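Local coordinates for protein proline dehydrogenase (Bradyrhizobium japonicum USDA 110, PDB 3HAZ) that probably oxidises proline to glutamate in two steps, pairing an FAD-dependent proline dehydrogenase with an NAD-dependent aldehyde dehydrogenase in one chain, at residues A[780-785]-A[795-800]. Residues are numbered along the deposited sequence; the frame is centred on the assembly and turned at random.
With SO4 (sulfate ion), chain E.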
loop_
_atom_site.group_PDB
_atom_site.type_symbol
_atom_site.label_atom_id
_atom_site.label_comp_id
_atom_site.label_asym_id
_atom_site.label_seq_id
_atom_site.Cartn_x
_atom_site.Cartn_y
_atom_site.Cartn_z
ATOM N N ASP A 780 23.712 -15.366 41.384
ATOM C CA ASP A 780 22.255 -15.295 41.353
ATOM C C ASP A 780 21.674 -16.377 40.445
ATOM O O ASP A 780 20.783 -17.130 40.836
ATOM C CB ASP A 780 21.791 -13.932 40.823
ATOM C CG ASP A 780 21.936 -12.820 41.842
ATOM O OD1 ASP A 780 22.314 -13.097 43.002
ATOM O OD2 ASP A 780 21.671 -11.657 41.474
ATOM N N ASP A 781 22.179 -16.433 39.219
ATOM C CA ASP A 781 21.610 -17.307 38.208
ATOM C C ASP A 781 21.919 -18.777 38.474
ATOM O O ASP A 781 21.151 -19.651 38.078
ATOM C CB ASP A 781 22.092 -16.901 36.813
ATOM C CG ASP A 781 21.550 -15.556 36.383
ATOM O OD1 ASP A 781 20.558 -15.094 36.989
ATOM O OD2 ASP A 781 22.120 -14.960 35.445
ATOM N N VAL A 782 23.048 -19.046 39.125
ATOM C CA VAL A 782 23.407 -20.411 39.480
ATOM C C VAL A 782 22.537 -20.873 40.638
ATOM O O VAL A 782 22.020 -21.993 40.628
ATOM C CB VAL A 782 24.895 -20.559 39.858
ATOM C CG1 VAL A 782 25.111 -21.845 40.656
ATOM C CG2 VAL A 782 25.772 -20.553 38.603
ATOM N N VAL A 783 22.363 -20.001 41.628
ATOM C CA VAL A 783 21.539 -20.341 42.785
ATOM C C VAL A 783 20.097 -20.629 42.355
ATOM O O VAL A 783 19.497 -21.610 42.782
ATOM C CB VAL A 783 21.595 -19.238 43.870
ATOM C CG1 VAL A 783 20.445 -19.387 44.853
ATOM C CG2 VAL A 783 22.933 -19.294 44.606
ATOM N N THR A 784 19.562 -19.778 41.488
ATOM C CA THR A 784 18.214 -19.952 40.955
ATOM C C THR A 784 18.084 -21.235 40.137
ATOM O O THR A 784 17.213 -22.070 40.393
ATOM C CB THR A 784 17.813 -18.762 40.063
ATOM O OG1 THR A 784 17.642 -17.597 40.876
ATOM C CG2 THR A 784 16.513 -19.060 39.342
ATOM N N SER A 785 18.963 -21.386 39.153
ATOM C CA SER A 785 18.919 -22.527 38.244
ATOM C C SER A 785 19.084 -23.884 38.934
ATOM O O SER A 785 18.497 -24.877 38.505
ATOM C CB SER A 785 19.978 -22.370 37.144
ATOM O OG SER A 785 19.778 -21.168 36.418
ATOM N N SER A 795 14.987 -28.469 33.642
ATOM C CA SER A 795 15.908 -27.478 33.090
ATOM C C SER A 795 17.024 -27.092 34.067
ATOM O O SER A 795 17.924 -26.322 33.720
ATOM C CB SER A 795 15.132 -26.221 32.734
ATOM O OG SER A 795 14.489 -25.716 33.889
ATOM N N ALA A 796 16.954 -27.617 35.285
ATOM C CA ALA A 796 17.825 -27.166 36.371
ATOM C C ALA A 796 19.302 -27.361 36.080
ATOM O O ALA A 796 19.709 -28.341 35.446
ATOM C CB ALA A 796 17.460 -27.859 37.688
ATOM N N LEU A 797 20.099 -26.414 36.564
ATOM C CA LEU A 797 21.546 -26.495 36.465
ATOM C C LEU A 797 22.087 -27.614 37.354
ATOM O O LEU A 797 21.803 -27.658 38.553
ATOM C CB LEU A 797 22.168 -25.159 36.864
ATOM C CG LEU A 797 23.698 -25.128 36.932
ATOM C CD1 LEU A 797 24.324 -25.500 35.581
ATOM C CD2 LEU A 797 24.152 -23.756 37.376
ATOM N N ARG A 798 22.871 -28.514 36.762
ATOM C CA ARG A 798 23.466 -29.623 37.500
ATOM C C ARG A 798 24.989 -29.527 37.515
ATOM O O ARG A 798 25.639 -30.027 38.435
ATOM C CB ARG A 798 23.038 -30.973 36.904
ATOM C CG ARG A 798 21.553 -31.078 36.590
ATOM C CD ARG A 798 20.715 -31.005 37.855
ATOM N NE ARG A 798 19.309 -31.332 37.610
ATOM C CZ ARG A 798 18.350 -31.210 38.525
ATOM N NH1 ARG A 798 17.099 -31.530 38.227
ATOM N NH2 ARG A 798 18.642 -30.760 39.740
ATOM N N LEU A 799 25.556 -28.885 36.497
ATOM C CA LEU A 799 27.006 -28.852 36.350
ATOM C C LEU A 799 27.535 -27.481 35.929
ATOM O O LEU A 799 27.348 -27.062 34.792
ATOM C CB LEU A 799 27.452 -29.914 35.346
ATOM C CG LEU A 799 28.961 -30.064 35.166
ATOM C CD1 LEU A 799 29.628 -30.277 36.515
ATOM C CD2 LEU A 799 29.268 -31.218 34.221
ATOM N N LEU A 800 28.208 -26.791 36.847
ATOM C CA LEU A 800 28.801 -25.492 36.534
ATOM C C LEU A 800 30.268 -25.627 36.147
ATOM O O LEU A 800 31.065 -26.160 36.917
ATOM C CB LEU A 800 28.676 -24.534 37.726
ATOM C CG LEU A 800 29.400 -23.183 37.622
ATOM C CD1 LEU A 800 28.810 -22.289 36.522
ATOM C CD2 LEU A 800 29.355 -22.471 38.958
HETATM S S SO4 E . 11.319 -24.899 33.427
HETATM O O1 SO4 E . 11.978 -24.309 32.260
HETATM O O2 SO4 E . 11.300 -26.354 33.278
HETATM O O3 SO4 E . 12.035 -24.559 34.652
HETATM O O4 SO4 E . 9.960 -24.371 33.523
#
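Leu797, Ser785 and Val782 bury most of the surface where helix 775-787 lies against strand 797-803, a worked example of how, in a beta-alpha-beta unit of the aldehyde dehydrogenase fold (765-769, 775-787, 797-803), the helix packs on the sheet and runs roughly against the strand that follows it. The short segments run at 139°, with 8.4 Å between their axes at closest approach. Near the C-terminal end of the helix, Leu797 N donates to Ser785 O at 2.9 Å. The N-H comes from above the carbonyl plane, not along a lone pair, and the same oxygen takes a CA-H...O contact from Ala796. Beside this bond the two side chains meet at their roots, Ser785 CB lying 3.6 Å from Leu797 CB. The buried serine hydroxyl is gripped from two sources: with OG beside the backbone N (chi1 -58°), it reaches back to donate to Asp781 O at 2.6 Å, and it is hydrogen-bonded to Met946 N from a loop. Asp781 O also receives Ser785 N.

One helical turn earlier, the methyls of Val782 meet the end of Leu797, whose CG, anti to the backbone N (chi1 175°), carries CD2 across to the valine. Leu797 CD2 approaches both branches, at 3.8 Å from Val782 CG2 and 3.9 Å from Val782 CG1. Leu800 reaches the same valine at about a right angle; Leu800 CD1 and CD2 each lie 4.1 Å from Val782 CG2. Met767 of strand 765-769 and Leu892 of strand 891-897 extend this apolar layer between helix and sheet.

In the loop before the strand, Ser795 OG donates to O3 of a sulfate, probably from the crystallisation liquor, at 2.8 Å. One backbone bond thus ties the end of the helix to the start of the strand, close after the predicted catalytic Cys794, with Asn765 and Thr917 helping to hold the chain there, while buried hydrocarbon seats the helix on the sheet.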